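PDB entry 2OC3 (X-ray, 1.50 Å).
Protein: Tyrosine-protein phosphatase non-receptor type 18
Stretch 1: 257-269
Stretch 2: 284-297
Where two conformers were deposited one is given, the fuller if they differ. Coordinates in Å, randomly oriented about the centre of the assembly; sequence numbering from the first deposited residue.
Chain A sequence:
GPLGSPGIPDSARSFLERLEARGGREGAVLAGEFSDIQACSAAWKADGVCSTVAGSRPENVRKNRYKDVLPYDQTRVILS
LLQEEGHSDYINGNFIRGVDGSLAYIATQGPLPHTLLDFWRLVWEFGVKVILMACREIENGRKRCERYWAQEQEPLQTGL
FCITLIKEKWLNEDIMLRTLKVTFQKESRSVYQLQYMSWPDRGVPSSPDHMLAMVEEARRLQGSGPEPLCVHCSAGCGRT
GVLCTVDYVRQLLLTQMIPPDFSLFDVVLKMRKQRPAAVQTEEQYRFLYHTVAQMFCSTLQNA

Stretch 1 257-269: MIPPDFSLFDVVL
Stretch 2 284-297: QYRFLYHTVAQMFC

Stretch 2 enters already helical at Gln 284 and stays so through most of its length, with i to i-4 backbone bonds such as Leu 288 N to Gln 284 O (2.9 Å) and Phe 296 N to Val 292 O (2.9 Å). Stretch 1 runs as loop and turn until Leu 264, where a helix starts that continues beyond Leu 269. The N-to-C directions of the two helices make an angle of 127°, closer to antiparallel than parallel, and their axes approach to 11.8 Å. The register follows this sense: the CA atoms of Ile 258 and Phe 296 lie 10.1 Å apart, those of Leu 264 and Tyr 289 7.8 Å, and those of Val 268 and Tyr 285 8.7 Å. No direct hydrogen bond crosses between the stretches; the contact, 429 Å² summed over both sides, is chiefly apolar.

Met 257 (phi/psi -113/38) remains out of reach. Ile 258 (-92/111; chi1 m, chi2 m) points toward stretch 2 and places CD1 3.8 Å from Phe 296 CZ, a contact between hydrocarbon surfaces. A type I turn from Pro 259 to Phe 262 then redirects the chain. Its central residues, Pro 260 (-65/-22) and Asp 261 (-101/26), stay clear of stretch 2, and the turn is closed by Phe 262 N to Pro 259 O at 2.9 Å.

Phe 262 (-51/135; chi1 t, chi2 68°) directs its ring at that of Phe 296 (chi1 m, chi2 7°). The centroids are 5.9 Å apart with planes at 59°, an oblique pairing in which Phe 262 CE2 lies 4.0 Å from Phe 296 CZ, at the edge of the Phe 296 ring. Ser 263 (-132/114; chi1 t) points away from stretch 2 and caps the new helix: its OG accepts from Asp 266 N at 3.0 Å, with an N-H...O angle of 152°, satisfying an amide of the first turn.

Leu 264 (-68/-32; chi1 t, chi2 p) has the largest covered area, 99 Å². Leu 264 CD2 sits 3.6 Å from the Tyr 289 ring centroid and 13° off the ring normal, a CH-pi contact over the face. Leu 264 CD2 also lies 4.2 Å from Leu 288 CG and 4.0 Å from Val 292 CG2. Tyr 289 adopts an off-well chi1 of -103° with chi2 at 91°. Water 1 links the helices: it accepts from Phe 265 N (3.2 Å) and donates to Tyr 289 OH (2.7 Å).

Phe 265 (-55/-49; chi1 t, chi2 99°) leads its ring away, so it meets stretch 2 near its backbone, with CA 3.4 Å and CB 3.7 Å from Tyr 285 OH. One turn beyond Leu 264, Val 268 (-65/-43; chi1 t) points toward stretch 2; its CG2 packs 3.4 Å from Leu 288 CD2 (Leu 288 chi1 t, chi2 p) and 3.9 Å from Tyr 285 CE1, at that ring's edge (Tyr 285 chi1 t, chi2 73°). Val 268 N to Leu 264 O (3.0 Å) is the i to i-4 bond that joins these two contact residues.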

# COMPACT_ATOMS: atom_id res chain seq x y z
N MET A 257 15.95 15.55 -4.70
CA MET A 257 15.04 16.44 -4.03
C MET A 257 14.86 16.16 -2.54
O MET A 257 13.78 16.36 -1.98
CB MET A 257 13.69 16.38 -4.73
CG MET A 257 13.69 16.93 -6.14
SD MET A 257 13.98 18.74 -6.16
CE MET A 257 12.54 19.32 -5.32
N ILE A 258 15.95 15.79 -1.88
CA ILE A 258 15.97 15.72 -0.42
C ILE A 258 16.46 17.08 0.11
O ILE A 258 17.62 17.37 -0.05
CB ILE A 258 16.90 14.58 0.08
CG1 ILE A 258 16.45 13.22 -0.46
CG2 ILE A 258 16.85 14.53 1.63
CD1 ILE A 258 15.18 12.72 0.18
N PRO A 259 15.58 17.88 0.76
CA PRO A 259 16.08 19.18 1.21
C PRO A 259 16.84 19.06 2.51
O PRO A 259 16.73 18.03 3.18
CB PRO A 259 14.81 20.00 1.38
CG PRO A 259 13.76 19.02 1.69
CD PRO A 259 14.17 17.68 1.10
N PRO A 260 17.64 20.08 2.86
CA PRO A 260 18.51 19.99 4.04
C PRO A 260 17.74 19.88 5.36
O PRO A 260 18.27 19.37 6.34
CB PRO A 260 19.31 21.30 3.99
CG PRO A 260 18.48 22.21 3.17
CD PRO A 260 17.83 21.36 2.15
N ASP A 261 16.49 20.32 5.35
CA ASP A 261 15.60 20.16 6.49
C ASP A 261 14.63 18.99 6.29
O ASP A 261 13.54 19.01 6.84
CB ASP A 261 14.82 21.45 6.73
CG ASP A 261 13.99 21.88 5.52
OD1 ASP A 261 14.05 21.21 4.45
OD2 ASP A 261 13.27 22.88 5.66
N PHE A 262 15.02 18.01 5.48
CA PHE A 262 14.20 16.81 5.29
C PHE A 262 13.80 16.20 6.63
O PHE A 262 14.63 16.03 7.54
CB PHE A 262 14.94 15.77 4.47
CG PHE A 262 14.20 14.46 4.36
CD1 PHE A 262 13.02 14.37 3.64
CD2 PHE A 262 14.68 13.33 4.99
CE1 PHE A 262 12.32 13.13 3.56
CE2 PHE A 262 14.00 12.11 4.89
CZ PHE A 262 12.83 12.05 4.17
N SER A 263 12.52 15.86 6.73
CA SER A 263 11.94 15.34 7.94
C SER A 263 11.13 14.09 7.59
O SER A 263 10.10 14.18 6.92
CB SER A 263 11.01 16.39 8.53
OG SER A 263 10.30 15.87 9.65
N LEU A 264 11.59 12.96 8.09
CA LEU A 264 10.84 11.69 7.93
C LEU A 264 9.55 11.77 8.77
O LEU A 264 8.50 11.24 8.38
CB LEU A 264 11.73 10.52 8.32
CG LEU A 264 11.30 9.11 8.00
CD1 LEU A 264 10.91 9.00 6.53
CD2 LEU A 264 12.46 8.17 8.32
N PHE A 265 9.61 12.49 9.89
CA PHE A 265 8.45 12.74 10.74
C PHE A 265 7.34 13.37 9.90
O PHE A 265 6.18 12.94 9.93
CB PHE A 265 8.87 13.63 11.93
CG PHE A 265 7.73 14.09 12.78
CD1 PHE A 265 7.43 13.44 13.98
CD2 PHE A 265 6.97 15.17 12.41
CE1 PHE A 265 6.37 13.88 14.76
CE2 PHE A 265 5.91 15.62 13.18
CZ PHE A 265 5.62 14.96 14.36
N ASP A 266 7.68 14.40 9.13
CA ASP A 266 6.68 15.13 8.37
C ASP A 266 6.07 14.26 7.27
O ASP A 266 4.88 14.37 6.99
CB ASP A 266 7.30 16.37 7.72
CG ASP A 266 7.67 17.46 8.73
OD1 ASP A 266 7.21 17.42 9.89
OD2 ASP A 266 8.42 18.39 8.33
N VAL A 267 6.88 13.38 6.68
CA VAL A 267 6.38 12.48 5.62
C VAL A 267 5.35 11.51 6.20
O VAL A 267 4.26 11.36 5.65
CB VAL A 267 7.52 11.69 4.93
CG1 VAL A 267 6.96 10.66 3.94
CG2 VAL A 267 8.51 12.68 4.23
N VAL A 268 5.70 10.88 7.32
CA VAL A 268 4.80 9.92 7.94
C VAL A 268 3.51 10.60 8.44
O VAL A 268 2.42 10.09 8.22
CB VAL A 268 5.49 9.15 9.05
CG1 VAL A 268 4.47 8.25 9.81
CG2 VAL A 268 6.67 8.31 8.45
N LEU A 269 3.65 11.77 9.07
CA LEU A 269 2.46 12.48 9.53
C LEU A 269 1.54 12.79 8.36
O LEU A 269 0.33 12.61 8.44
CB LEU A 269 2.81 13.78 10.25
CG LEU A 269 1.66 14.55 10.89
CD1 LEU A 269 0.81 13.63 11.78
CD2 LEU A 269 2.26 15.73 11.67
N GLN A 284 7.67 -0.33 13.46
CA GLN A 284 7.61 0.01 12.04
C GLN A 284 8.31 1.33 11.76
O GLN A 284 9.00 1.45 10.75
CB GLN A 284 6.18 0.06 11.54
CG GLN A 284 5.57 -1.33 11.43
CD GLN A 284 4.04 -1.34 11.25
OE1 GLN A 284 3.41 -0.28 11.28
NE2 GLN A 284 3.44 -2.54 11.13
N TYR A 285 8.11 2.33 12.62
CA TYR A 285 8.74 3.63 12.43
C TYR A 285 10.26 3.52 12.54
O TYR A 285 10.98 4.10 11.75
CB TYR A 285 8.20 4.65 13.46
CG TYR A 285 8.59 6.09 13.23
CD1 TYR A 285 8.01 6.81 12.19
CD2 TYR A 285 9.51 6.75 14.05
CE1 TYR A 285 8.34 8.12 11.94
CE2 TYR A 285 9.82 8.08 13.84
CZ TYR A 285 9.23 8.76 12.76
OH TYR A 285 9.51 10.08 12.50
N ARG A 286 10.74 2.72 13.49
CA ARG A 286 12.19 2.49 13.62
C ARG A 286 12.72 1.77 12.37
O ARG A 286 13.79 2.12 11.85
CB ARG A 286 12.51 1.69 14.88
CG ARG A 286 12.37 2.42 16.19
CD ARG A 286 12.79 1.51 17.39
NE ARG A 286 12.61 2.20 18.67
CZ ARG A 286 13.44 3.12 19.15
NH1 ARG A 286 14.53 3.47 18.48
NH2 ARG A 286 13.17 3.71 20.33
N PHE A 287 11.99 0.75 11.90
CA PHE A 287 12.36 0.01 10.67
C PHE A 287 12.45 0.96 9.46
O PHE A 287 13.38 0.87 8.62
CB PHE A 287 11.37 -1.08 10.43
CG PHE A 287 11.67 -1.96 9.23
CD1 PHE A 287 12.79 -2.75 9.19
CD2 PHE A 287 10.75 -2.07 8.20
CE1 PHE A 287 13.00 -3.59 8.11
CE2 PHE A 287 10.97 -2.92 7.13
CZ PHE A 287 12.10 -3.66 7.10
N LEU A 288 11.49 1.88 9.36
CA LEU A 288 11.49 2.86 8.31
C LEU A 288 12.74 3.75 8.41
O LEU A 288 13.41 4.03 7.40
CB LEU A 288 10.17 3.67 8.42
CG LEU A 288 9.99 4.85 7.49
CD1 LEU A 288 9.91 4.39 5.99
CD2 LEU A 288 8.73 5.62 7.93
N TYR A 289 13.08 4.22 9.61
CA TYR A 289 14.32 4.94 9.84
C TYR A 289 15.56 4.17 9.41
O TYR A 289 16.41 4.72 8.74
CB TYR A 289 14.47 5.40 11.30
CG TYR A 289 14.19 6.87 11.50
CD1 TYR A 289 12.91 7.30 11.81
CD2 TYR A 289 15.19 7.82 11.35
CE1 TYR A 289 12.62 8.63 11.97
CE2 TYR A 289 14.91 9.19 11.55
CZ TYR A 289 13.61 9.58 11.85
OH TYR A 289 13.26 10.90 12.04
N HIS A 290 15.62 2.89 9.74
CA HIS A 290 16.73 2.02 9.36
C HIS A 290 16.85 1.96 7.83
O HIS A 290 17.95 2.06 7.25
CB HIS A 290 16.49 0.62 9.92
CG HIS A 290 17.64 -0.33 9.78
ND1 HIS A 290 18.83 -0.02 9.15
CD2 HIS A 290 17.77 -1.61 10.20
CE1 HIS A 290 19.64 -1.07 9.20
NE2 HIS A 290 19.02 -2.05 9.83
N THR A 291 15.70 1.80 7.17
CA THR A 291 15.63 1.68 5.72
C THR A 291 16.11 2.95 5.04
O THR A 291 16.90 2.90 4.08
CB THR A 291 14.20 1.34 5.24
OG1 THR A 291 13.73 0.16 5.92
CG2 THR A 291 14.17 1.10 3.75
N VAL A 292 15.63 4.10 5.53
CA VAL A 292 15.99 5.38 4.94
C VAL A 292 17.49 5.68 5.16
O VAL A 292 18.17 6.11 4.22
CB VAL A 292 15.07 6.51 5.48
CG1 VAL A 292 15.59 7.88 5.07
CG2 VAL A 292 13.62 6.29 4.96
N ALA A 293 18.00 5.41 6.36
CA ALA A 293 19.44 5.57 6.65
C ALA A 293 20.28 4.74 5.69
O ALA A 293 21.29 5.22 5.14
CB ALA A 293 19.74 5.19 8.12
N GLN A 294 19.85 3.50 5.44
CA GLN A 294 20.55 2.62 4.52
C GLN A 294 20.53 3.16 3.09
O GLN A 294 21.55 3.14 2.38
CB GLN A 294 20.00 1.22 4.58
CG GLN A 294 20.50 0.35 3.48
CD GLN A 294 20.32 -1.10 3.75
OE1 GLN A 294 20.21 -1.52 4.91
NE2 GLN A 294 20.29 -1.89 2.67
N MET A 295 19.38 3.66 2.65
CA MET A 295 19.29 4.28 1.33
C MET A 295 20.20 5.48 1.22
O MET A 295 20.78 5.72 0.18
CB MET A 295 17.87 4.73 1.01
CG MET A 295 16.85 3.64 0.93
SD MET A 295 15.34 4.11 0.03
CE MET A 295 15.52 5.88 0.04
N PHE A 296 20.31 6.24 2.31
CA PHE A 296 21.13 7.47 2.31
C PHE A 296 22.62 7.14 2.46
O PHE A 296 23.46 8.02 2.28
CB PHE A 296 20.66 8.42 3.43
CG PHE A 296 19.35 9.12 3.15
CD1 PHE A 296 18.57 8.80 2.06
CD2 PHE A 296 18.88 10.08 4.01
CE1 PHE A 296 17.36 9.45 1.84
CE2 PHE A 296 17.68 10.71 3.80
CZ PHE A 296 16.93 10.40 2.69
N CYS A 297 22.91 5.87 2.75
CA CYS A 297 24.25 5.29 2.90
C CYS A 297 24.97 5.82 4.13
O CYS A 297 25.23 5.05 5.06
CB CYS A 297 25.10 5.48 1.63
SG CYS A 297 24.48 4.52 0.21
O HOH W 1 12.58 13.15 10.72